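Long-range contacts in CurH (Lyngbya majuscula, PDB 3KG7), which probably catalyses the dehydration of a beta-hydroxyacyl intermediate, as the dehydratase domain of one module of the curacin polyketide synthase: residues 85-89 and 113-119; 132-138 and 268-274; 259-265 and 278-284. All blocks are in the same frame, centred on the assembly; numbering follows the deposited sequence.

Contact 1: 85-89 and 113-119; sequences TRETQ and QEEWQQH
The Trp116 indole (chi1 m, chi2 103°) packs against Glu87 and Gln89, with CZ3 3.4 Å from Glu87 O, CH2 3.6 Å from Glu87 OE2 and CH2 3.9 Å from Gln89 NE2. In the long antiparallel sheet of this double hotdog fold, strands 86-92 and 117-124 are next-but-one neighbours, separated by strand 101-109. The segments therefore keep apart (Glu87 CA to Gln113 CA 9.1 Å, Gln89 CA to Gln118 CA 9.5 Å) and meet mainly through long side chains. Residues 86-89 are extended; 113-116 end a loop, with Gln113 at positive phi (56/70), leading into the strand at Gln117. CA 86 to 89 and CA 113 to 119 point 63° apart. Tryptophan suits this place because its large ring spans the gap; it also packs on Ala19 of the second subunit, whose Glu17 and Ala19 hydrogen-bond Gln89. Glu87 (chi1 and chi2 t) forms a salt bridge with Arg108 of the middle strand. Arg86 (chi1 m) hydrogen-bonds to Ser107, as does His119, whose NE2 is 4.3 Å from Arg86 NH1. Arg86 NH2 comes 3.1 Å from Gln117 NE2, a contact of two donors, and makes a long salt bridge of 3.7 Å to Glu114 OE1.

Contact 2: 132-138 and 268-274; sequences PTLSVDI and LDETGQA
Pro132 begins the irregular, largely extended run 132-138 with its CA-to-CB bond toward the other segment, CB 4.3 Å from Ala274 CB. At Leu134 the two backbones join: Leu134 O accepts the hydrogen bond from Ala274 N (3.1 Å, 155°), and Leu134 CB lies 4.2 Å from Ala274 CB, a spacing that suits a methyl group. The CA-to-CB bond of Ser135 points away; its CA is 4.6 Å from Gln273 CA, and the chains run antiparallel, with Val136 CA 4.7 Å from Gly272 CA. Here the run, part of the connection between the two hotdog halves, lies alongside the hairpin turn joining strands 260-268 and 274-286. That turn is type I with a G1 bulge: Glu270 (-56/-38) and Thr271 (-80/-24) precede Gly272 (108/10), and Asp269 N bonds to Gln273 O (2.8 Å). Asp269 suits its place because, with chi1 p, its OD2 accepts from Gln273 N (3.0 Å) and, weakly, from Thr271 N (3.0 Å) and Gly272 N (3.1 Å). Val136 CB packs on Leu268 CD2 (4.3 Å), while Val136 O receives a CA-H...O contact from Gly272 CA (3.5 Å); a beta carbon on Gly272 would collide with that oxygen and, at 108/10, also jam against the preceding carbonyl O. Asp137 takes the N-cap position of helix 138-144, and Ile138 brings CG2 to 4.1 Å from Glu270 O while packing on Tyr245.

Contact 3: 259-265 and 278-284; sequences QTRSYDI and INGFTVK
Strands 260-265 and 281-284 run antiparallel, axes 4.6 Å apart at 154°, as arms of one hairpin in the hotdog sheet. The hydrogen-bonded pairs Arg261-Val283 (Arg261 N to Val283 O 3.1 Å, Val283 N to Arg261 O 2.8 Å) and Tyr263-Phe281 (Tyr263 N to Phe281 O 3.0 Å, Phe281 N to Tyr263 O 2.9 Å) flank non-hydrogen-bonded Ser262-Thr282. A G1 bulge sets Gly280 (67/34) and Phe281 opposite Tyr263, so Ile265 pairs with Ile278 (Ile265 N to Ile278 O 2.9 Å, Ile278 N to Ile265 O 2.8 Å). Glycine suits the positive phi; its N donates to Asp264 OD1 (2.9 Å). Arg261, Tyr263, Ile265, Ile278, Phe281 and Val283 share one face, where Phe281 turns its edge to the face of Tyr263 (chi1 p), an offset edge-to-face pair (centroids 5.3 Å, planes 70°). On the other, Ser262 OG donates weakly to Thr282 OG1 (3.3 Å). The mostly apolar face suits burial, since Tyr263 OH hydrogen-bonds to Thr209 O and Arg261 meets Asp214 and Ser252.

Contacts 1 and 3 are both partly buried, contact 3 lying nearer the chain's centre; contact 2 is a surface contact. Contacts 2 and 3 share one hairpin: 268-274 is the turn joining the strands paired in contact 3, although their centres are 22 Å apart. Contacts 1 and 3 both belong to the long sheet, yet contact 3 joins adjacent strands by a backbone ladder and an aromatic pair, whereas contact 1 spans an intervening strand through largely polar and charged side chains and borders the second subunit. Contact 2 has a single backbone hydrogen bond and small apolar contacts; it lies across the chain's centre from contact 1, their centres 40 Å apart.

Contact 1: 85-89 and 113-119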
loop_
_atom_site.group_PDB
_atom_site.type_symbol
_atom_site.label_atom_id
_atom_site.label_comp_id
_atom_site.label_asym_id
_atom_site.label_seq_id
_atom_site.Cartn_x
_atom_site.Cartn_y
_atom_site.Cartn_z
ATOM N N THR C 85 -12.657 -14.175 -8.147
ATOM C CA THR C 85 -11.823 -13.500 -7.157
ATOM C C THR C 85 -11.856 -12.021 -7.452
ATOM O O THR C 85 -11.638 -11.607 -8.581
ATOM C CB THR C 85 -10.346 -13.985 -7.225
ATOM O OG1 THR C 85 -10.253 -15.310 -6.694
ATOM C CG2 THR C 85 -9.397 -13.070 -6.436
ATOM N N ARG C 86 -12.136 -11.229 -6.429
ATOM C CA ARG C 86 -12.076 -9.783 -6.539
ATOM C C ARG C 86 -11.001 -9.220 -5.627
ATOM O O ARG C 86 -11.038 -9.404 -4.413
ATOM C CB ARG C 86 -13.444 -9.157 -6.239
ATOM C CG ARG C 86 -14.476 -9.511 -7.283
ATOM C CD ARG C 86 -15.437 -8.385 -7.506
ATOM N NE ARG C 86 -15.466 -8.007 -8.912
ATOM C CZ ARG C 86 -15.009 -6.859 -9.388
ATOM N NH1 ARG C 86 -14.502 -5.938 -8.580
ATOM N NH2 ARG C 86 -15.073 -6.627 -10.681
ATOM N N GLU C 87 -10.030 -8.561 -6.244
ATOM C CA GLU C 87 -8.955 -7.856 -5.560
ATOM C C GLU C 87 -9.557 -6.631 -4.866
ATOM O O GLU C 87 -10.011 -5.704 -5.530
ATOM C CB GLU C 87 -7.948 -7.431 -6.623
ATOM C CG GLU C 87 -6.638 -6.861 -6.133
ATOM C CD GLU C 87 -5.665 -6.605 -7.281
ATOM O OE1 GLU C 87 -5.633 -7.426 -8.229
ATOM O OE2 GLU C 87 -4.934 -5.593 -7.233
ATOM N N THR C 88 -9.568 -6.631 -3.537
ATOM C CA THR C 88 -10.297 -5.622 -2.778
ATOM C C THR C 88 -9.363 -4.731 -1.957
ATOM O O THR C 88 -8.363 -5.202 -1.431
ATOM C CB THR C 88 -11.332 -6.310 -1.874
ATOM O OG1 THR C 88 -12.010 -7.327 -2.629
ATOM C CG2 THR C 88 -12.350 -5.317 -1.351
ATOM N N GLN C 89 -9.687 -3.445 -1.866
ATOM C CA GLN C 89 -8.859 -2.490 -1.135
ATOM C C GLN C 89 -9.724 -1.543 -0.329
ATOM O O GLN C 89 -10.596 -0.870 -0.885
ATOM C CB GLN C 89 -7.974 -1.691 -2.092
ATOM C CG GLN C 89 -6.817 -2.485 -2.675
ATOM C CD GLN C 89 -5.772 -1.620 -3.352
ATOM O OE1 GLN C 89 -5.868 -0.396 -3.354
ATOM N NE2 GLN C 89 -4.764 -2.257 -3.936
ATOM N N GLN C 113 -7.974 -8.159 -14.759
ATOM C CA GLN C 113 -7.407 -6.846 -14.450
ATOM C C GLN C 113 -8.291 -5.774 -15.098
ATOM O O GLN C 113 -7.905 -5.132 -16.082
ATOM C CB GLN C 113 -5.936 -6.740 -14.900
ATOM C CG GLN C 113 -4.984 -7.762 -14.255
ATOM C CD GLN C 113 -4.507 -7.356 -12.858
ATOM O OE1 GLN C 113 -3.623 -6.511 -12.709
ATOM N NE2 GLN C 113 -5.080 -7.977 -11.834
ATOM N N GLU C 114 -9.494 -5.622 -14.544
ATOM C CA GLU C 114 -10.497 -4.668 -15.023
ATOM C C GLU C 114 -10.298 -3.299 -14.355
ATOM O O GLU C 114 -9.344 -3.112 -13.594
ATOM C CB GLU C 114 -11.891 -5.219 -14.715
ATOM C CG GLU C 114 -12.984 -4.801 -15.689
ATOM C CD GLU C 114 -14.279 -5.583 -15.490
ATOM O OE1 GLU C 114 -14.657 -5.849 -14.319
ATOM O OE2 GLU C 114 -14.922 -5.929 -16.509
ATOM N N GLU C 115 -11.181 -2.343 -14.640
ATOM C CA GLU C 115 -11.115 -1.044 -13.977
ATOM C C GLU C 115 -11.720 -1.126 -12.573
ATOM O O GLU C 115 -12.662 -1.895 -12.335
ATOM C CB GLU C 115 -11.788 0.039 -14.827
ATOM C CG GLU C 115 -11.167 1.430 -14.668
ATOM C CD GLU C 115 -9.672 1.454 -14.977
ATOM O OE1 GLU C 115 -9.298 1.225 -16.154
ATOM O OE2 GLU C 115 -8.879 1.704 -14.035
ATOM N N TRP C 116 -11.158 -0.341 -11.653
ATOM C CA TRP C 116 -11.561 -0.365 -10.254
ATOM C C TRP C 116 -12.992 0.139 -10.080
ATOM O O TRP C 116 -13.372 1.153 -10.662
ATOM C CB TRP C 116 -10.619 0.492 -9.410
ATOM C CG TRP C 116 -9.218 -0.036 -9.211
ATOM C CD1 TRP C 116 -8.087 0.393 -9.847
ATOM C CD2 TRP C 116 -8.794 -1.058 -8.288
ATOM N NE1 TRP C 116 -6.988 -0.305 -9.392
ATOM C CE2 TRP C 116 -7.392 -1.200 -8.436
ATOM C CE3 TRP C 116 -9.458 -1.866 -7.351
ATOM C CZ2 TRP C 116 -6.644 -2.110 -7.675
ATOM C CZ3 TRP C 116 -8.711 -2.779 -6.603
ATOM C CH2 TRP C 116 -7.321 -2.891 -6.772
ATOM N N GLN C 117 -13.766 -0.579 -9.269
ATOM C CA GLN C 117 -15.148 -0.240 -8.972
ATOM C C GLN C 117 -15.235 0.111 -7.505
ATOM O O GLN C 117 -14.696 -0.604 -6.670
ATOM C CB GLN C 117 -16.056 -1.440 -9.250
ATOM C CG GLN C 117 -16.022 -1.967 -10.691
ATOM C CD GLN C 117 -17.013 -3.107 -10.928
ATOM O OE1 GLN C 117 -18.136 -3.101 -10.408
ATOM N NE2 GLN C 117 -16.602 -4.084 -11.722
ATOM N N GLN C 118 -15.919 1.202 -7.183
ATOM C CA GLN C 118 -16.095 1.584 -5.790
ATOM C C GLN C 118 -17.369 0.970 -5.217
ATOM O O GLN C 118 -18.397 0.916 -5.883
ATOM C CB GLN C 118 -16.089 3.104 -5.634
ATOM C CG GLN C 118 -15.659 3.574 -4.237
ATOM C CD GLN C 118 -15.858 5.062 -4.009
ATOM O OE1 GLN C 118 -15.729 5.867 -4.936
ATOM N NE2 GLN C 118 -16.176 5.436 -2.769
ATOM N N HIS C 119 -17.292 0.508 -3.979
ATOM C CA HIS C 119 -18.430 -0.122 -3.338
ATOM C C HIS C 119 -18.959 0.689 -2.157
ATOM O O HIS C 119 -20.162 0.650 -1.856
ATOM C CB HIS C 119 -18.069 -1.546 -2.930
ATOM C CG HIS C 119 -17.574 -2.377 -4.071
ATOM N ND1 HIS C 119 -18.395 -2.796 -5.098
ATOM C CD2 HIS C 119 -16.340 -2.851 -4.358
ATOM C CE1 HIS C 119 -17.688 -3.495 -5.965
ATOM N NE2 HIS C 119 -16.438 -3.546 -5.537
#

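Contact 2: 132-138 and 268-274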
loop_
_atom_site.group_PDB
_atom_site.type_symbol
_atom_site.label_atom_id
_atom_site.label_comp_id
_atom_site.label_asym_id
_atom_site.label_seq_id
_atom_site.Cartn_x
_atom_site.Cartn_y
_atom_site.Cartn_z
ATOM N N PRO C 132 -23.682 5.159 25.777
ATOM C CA PRO C 132 -25.073 4.732 25.605
ATOM C C PRO C 132 -25.958 5.052 26.806
ATOM O O PRO C 132 -25.552 4.843 27.952
ATOM C CB PRO C 132 -24.954 3.214 25.420
ATOM C CG PRO C 132 -23.545 2.862 25.830
ATOM C CD PRO C 132 -22.748 4.058 25.482
ATOM N N THR C 133 -27.158 5.555 26.530
ATOM C CA THR C 133 -28.047 6.051 27.580
ATOM C C THR C 133 -29.317 5.202 27.745
ATOM O O THR C 133 -29.776 4.959 28.862
ATOM C CB THR C 133 -28.380 7.559 27.365
ATOM O OG1 THR C 133 -29.089 8.060 28.500
ATOM C CG2 THR C 133 -29.211 7.794 26.098
ATOM N N LEU C 134 -29.851 4.743 26.616
ATOM C CA LEU C 134 -31.075 3.946 26.554
ATOM C C LEU C 134 -30.908 2.560 27.185
ATOM O O LEU C 134 -30.065 1.768 26.757
ATOM C CB LEU C 134 -31.516 3.819 25.086
ATOM C CG LEU C 134 -32.622 2.877 24.603
ATOM C CD1 LEU C 134 -34.018 3.429 24.887
ATOM C CD2 LEU C 134 -32.438 2.645 23.108
ATOM N N SER C 135 -31.707 2.293 28.215
ATOM C CA SER C 135 -31.829 0.961 28.808
ATOM C C SER C 135 -33.120 0.309 28.286
ATOM O O SER C 135 -33.860 0.940 27.523
ATOM C CB SER C 135 -31.839 1.069 30.340
ATOM O OG SER C 135 -32.058 -0.188 30.959
ATOM N N VAL C 136 -33.372 -0.945 28.675
ATOM C CA VAL C 136 -34.603 -1.681 28.323
ATOM C C VAL C 136 -34.764 -2.932 29.209
ATOM O O VAL C 136 -33.803 -3.682 29.403
ATOM C CB VAL C 136 -34.660 -2.058 26.788
ATOM C CG1 VAL C 136 -35.247 -3.443 26.562
ATOM C CG2 VAL C 136 -35.449 -1.026 25.991
ATOM N N ASP C 137 -35.963 -3.141 29.756
ATOM C CA ASP C 137 -36.283 -4.408 30.425
ATOM C C ASP C 137 -36.700 -5.439 29.379
ATOM O O ASP C 137 -37.797 -5.361 28.812
ATOM C CB ASP C 137 -37.383 -4.243 31.482
ATOM C CG ASP C 137 -37.496 -5.456 32.410
ATOM O OD1 ASP C 137 -38.580 -6.071 32.464
ATOM O OD2 ASP C 137 -36.499 -5.801 33.083
ATOM N N ILE C 138 -35.816 -6.405 29.136
ATOM C CA ILE C 138 -35.991 -7.340 28.029
ATOM C C ILE C 138 -37.112 -8.387 28.210
ATOM O O ILE C 138 -37.863 -8.634 27.257
ATOM C CB ILE C 138 -34.621 -7.949 27.538
ATOM C CG1 ILE C 138 -34.667 -8.262 26.036
ATOM C CG2 ILE C 138 -34.168 -9.148 28.385
ATOM C CD1 ILE C 138 -34.662 -7.017 25.158
ATOM N N LEU C 268 -28.927 -3.674 21.486
ATOM C CA LEU C 268 -29.060 -3.886 22.929
ATOM C C LEU C 268 -28.392 -5.190 23.338
ATOM O O LEU C 268 -28.573 -6.210 22.672
ATOM C CB LEU C 268 -30.534 -3.944 23.328
ATOM C CG LEU C 268 -31.491 -2.800 22.978
ATOM C CD1 LEU C 268 -32.894 -3.340 22.864
ATOM C CD2 LEU C 268 -31.436 -1.686 24.009
ATOM N N ASP C 269 -27.632 -5.162 24.436
ATOM C CA ASP C 269 -26.949 -6.368 24.934
ATOM C C ASP C 269 -27.896 -7.356 25.651
ATOM O O ASP C 269 -29.126 -7.204 25.597
ATOM C CB ASP C 269 -25.708 -6.019 25.789
ATOM C CG ASP C 269 -26.043 -5.236 27.072
ATOM O OD1 ASP C 269 -25.170 -4.467 27.530
ATOM O OD2 ASP C 269 -27.145 -5.391 27.637
ATOM N N GLU C 270 -27.312 -8.360 26.308
ATOM C CA GLU C 270 -28.053 -9.412 27.023
ATOM C C GLU C 270 -29.020 -8.865 28.082
ATOM O O GLU C 270 -30.119 -9.404 28.266
ATOM C CB GLU C 270 -27.072 -10.398 27.682
ATOM C CG GLU C 270 -27.678 -11.759 28.084
ATOM C CD GLU C 270 -27.653 -12.801 26.961
ATOM O OE1 GLU C 270 -26.686 -12.799 26.160
ATOM O OE2 GLU C 270 -28.590 -13.632 26.887
ATOM N N THR C 271 -28.596 -7.807 28.774
ATOM C CA THR C 271 -29.393 -7.182 29.840
ATOM C C THR C 271 -30.467 -6.256 29.270
ATOM O O THR C 271 -31.488 -6.011 29.910
ATOM C CB THR C 271 -28.501 -6.408 30.857
ATOM O OG1 THR C 271 -27.615 -7.322 31.515
ATOM C CG2 THR C 271 -29.338 -5.700 31.919
ATOM N N GLY C 272 -30.240 -5.761 28.059
ATOM C CA GLY C 272 -31.147 -4.806 27.437
ATOM C C GLY C 272 -30.550 -3.410 27.395
ATOM O O GLY C 272 -31.245 -2.447 27.075
ATOM N N GLN C 273 -29.262 -3.304 27.725
ATOM C CA GLN C 273 -28.528 -2.043 27.637
ATOM C C GLN C 273 -28.047 -1.762 26.228
ATOM O O GLN C 273 -27.498 -2.648 25.572
ATOM C CB GLN C 273 -27.337 -2.049 28.587
ATOM C CG GLN C 273 -27.723 -1.697 30.013
ATOM C CD GLN C 273 -26.566 -1.800 30.977
ATOM O OE1 GLN C 273 -25.420 -2.038 30.574
ATOM N NE2 GLN C 273 -26.858 -1.625 32.265
ATOM N N ALA C 274 -28.254 -0.531 25.765
ATOM C CA ALA C 274 -27.808 -0.125 24.433
ATOM C C ALA C 274 -26.281 -0.027 24.383
ATOM O O ALA C 274 -25.652 0.407 25.344
ATOM C CB ALA C 274 -28.451 1.197 24.027
#

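Contact 3: 259-265 and 278-284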
loop_
_atom_site.group_PDB
_atom_site.type_symbol
_atom_site.label_atom_id
_atom_site.label_comp_id
_atom_site.label_asym_id
_atom_site.label_seq_id
_atom_site.Cartn_x
_atom_site.Cartn_y
_atom_site.Cartn_z
ATOM N N GLN C 259 -37.938 8.235 -3.460
ATOM C CA GLN C 259 -38.100 6.768 -3.431
ATOM C C GLN C 259 -37.071 5.988 -2.602
ATOM O O GLN C 259 -36.202 5.305 -3.154
ATOM C CB GLN C 259 -38.173 6.218 -4.865
ATOM C CG GLN C 259 -38.885 4.867 -5.003
ATOM C CD GLN C 259 -40.393 4.948 -4.786
ATOM O OE1 GLN C 259 -41.011 6.000 -4.963
ATOM N NE2 GLN C 259 -40.990 3.824 -4.406
ATOM N N THR C 260 -37.186 6.091 -1.279
ATOM C CA THR C 260 -36.309 5.389 -0.339
ATOM C C THR C 260 -37.078 5.056 0.933
ATOM O O THR C 260 -37.933 5.834 1.361
ATOM C CB THR C 260 -35.093 6.254 0.083
ATOM O OG1 THR C 260 -35.543 7.462 0.720
ATOM C CG2 THR C 260 -34.207 6.607 -1.106
ATOM N N ARG C 261 -36.783 3.907 1.537
ATOM C CA ARG C 261 -37.283 3.595 2.881
ATOM C C ARG C 261 -36.129 3.713 3.864
ATOM O O ARG C 261 -35.064 3.145 3.625
ATOM C CB ARG C 261 -37.862 2.182 2.962
ATOM C CG ARG C 261 -39.068 1.923 2.095
ATOM C CD ARG C 261 -39.621 0.541 2.370
ATOM N NE ARG C 261 -40.468 0.515 3.561
ATOM C CZ ARG C 261 -41.796 0.638 3.545
ATOM N NH1 ARG C 261 -42.449 0.796 2.401
ATOM N NH2 ARG C 261 -42.478 0.603 4.681
ATOM N N SER C 262 -36.331 4.442 4.959
ATOM C CA SER C 262 -35.271 4.630 5.956
ATOM C C SER C 262 -35.746 4.308 7.363
ATOM O O SER C 262 -36.914 4.538 7.698
ATOM C CB SER C 262 -34.739 6.062 5.925
ATOM O OG SER C 262 -34.734 6.584 4.610
ATOM N N TYR C 263 -34.836 3.787 8.187
ATOM C CA TYR C 263 -35.155 3.465 9.584
ATOM C C TYR C 263 -33.955 3.454 10.535
ATOM O O TYR C 263 -32.811 3.643 10.120
ATOM C CB TYR C 263 -35.991 2.168 9.704
ATOM C CG TYR C 263 -35.436 0.940 9.008
ATOM C CD1 TYR C 263 -35.610 0.750 7.631
ATOM C CD2 TYR C 263 -34.771 -0.053 9.730
ATOM C CE1 TYR C 263 -35.106 -0.388 6.986
ATOM C CE2 TYR C 263 -34.266 -1.196 9.095
ATOM C CZ TYR C 263 -34.436 -1.356 7.726
ATOM O OH TYR C 263 -33.936 -2.478 7.100
ATOM N N ASP C 264 -34.244 3.245 11.818
ATOM C CA ASP C 264 -33.237 3.267 12.882
ATOM C C ASP C 264 -33.212 1.955 13.645
ATOM O O ASP C 264 -34.254 1.328 13.852
ATOM C CB ASP C 264 -33.533 4.409 13.858
ATOM C CG ASP C 264 -33.538 5.750 13.180
ATOM O OD1 ASP C 264 -32.615 6.013 12.378
ATOM O OD2 ASP C 264 -34.476 6.534 13.437
ATOM N N ILE C 265 -32.025 1.538 14.068
ATOM C CA ILE C 265 -31.897 0.309 14.838
ATOM C C ILE C 265 -31.024 0.543 16.055
ATOM O O ILE C 265 -29.918 1.078 15.945
ATOM C CB ILE C 265 -31.304 -0.856 13.998
ATOM C CG1 ILE C 265 -32.183 -1.159 12.781
ATOM C CG2 ILE C 265 -31.169 -2.115 14.849
ATOM C CD1 ILE C 265 -31.417 -1.320 11.517
ATOM N N ILE C 278 -27.691 2.236 14.630
ATOM C CA ILE C 278 -27.621 2.541 13.210
ATOM C C ILE C 278 -28.730 3.545 12.915
ATOM O O ILE C 278 -29.914 3.233 13.079
ATOM C CB ILE C 278 -27.817 1.267 12.340
ATOM C CG1 ILE C 278 -26.818 0.177 12.748
ATOM C CG2 ILE C 278 -27.690 1.587 10.840
ATOM C CD1 ILE C 278 -27.276 -1.214 12.456
ATOM N N ASN C 279 -28.341 4.751 12.505
ATOM C CA ASN C 279 -29.299 5.810 12.180
ATOM C C ASN C 279 -29.414 6.091 10.688
ATOM O O ASN C 279 -28.415 6.175 9.974
ATOM C CB ASN C 279 -28.972 7.111 12.918
ATOM C CG ASN C 279 -29.032 6.959 14.417
ATOM O OD1 ASN C 279 -30.097 6.721 14.987
ATOM N ND2 ASN C 279 -27.882 7.100 15.071
ATOM N N GLY C 280 -30.651 6.245 10.233
ATOM C CA GLY C 280 -30.922 6.585 8.845
ATOM C C GLY C 280 -30.549 5.501 7.856
ATOM O O GLY C 280 -30.127 5.805 6.740
ATOM N N PHE C 281 -30.707 4.240 8.271
ATOM C CA PHE C 281 -30.459 3.088 7.399
ATOM C C PHE C 281 -31.433 3.104 6.227
ATOM O O PHE C 281 -32.620 2.806 6.389
ATOM C CB PHE C 281 -30.571 1.765 8.176
ATOM C CG PHE C 281 -30.243 0.540 7.350
ATOM C CD1 PHE C 281 -31.255 -0.297 6.883
ATOM C CD2 PHE C 281 -28.919 0.224 7.032
ATOM C CE1 PHE C 281 -30.952 -1.435 6.107
ATOM C CE2 PHE C 281 -28.612 -0.914 6.262
ATOM C CZ PHE C 281 -29.631 -1.741 5.802
ATOM N N THR C 282 -30.924 3.454 5.049
ATOM C CA THR C 282 -31.778 3.674 3.888
ATOM C C THR C 282 -31.625 2.580 2.827
ATOM O O THR C 282 -30.510 2.255 2.402
ATOM C CB THR C 282 -31.516 5.062 3.270
ATOM O OG1 THR C 282 -31.514 6.057 4.303
ATOM C CG2 THR C 282 -32.586 5.406 2.246
ATOM N N VAL C 283 -32.753 2.006 2.419
ATOM C CA VAL C 283 -32.773 1.059 1.310
ATOM C C VAL C 283 -33.443 1.699 0.095
ATOM O O VAL C 283 -34.295 2.573 0.237
ATOM C CB VAL C 283 -33.470 -0.278 1.685
ATOM C CG1 VAL C 283 -32.640 -1.043 2.718
ATOM C CG2 VAL C 283 -34.896 -0.040 2.195
ATOM N N LYS C 284 -33.033 1.282 -1.097
ATOM C CA LYS C 284 -33.654 1.763 -2.328
ATOM C C LYS C 284 -33.873 0.600 -3.293
ATOM O O LYS C 284 -33.078 -0.348 -3.331
ATOM C CB LYS C 284 -32.804 2.862 -2.977
ATOM C CG LYS C 284 -33.502 3.622 -4.107
ATOM C CD LYS C 284 -32.582 4.646 -4.766
ATOM C CE LYS C 284 -31.594 3.990 -5.722
ATOM N NZ LYS C 284 -30.821 4.996 -6.501
#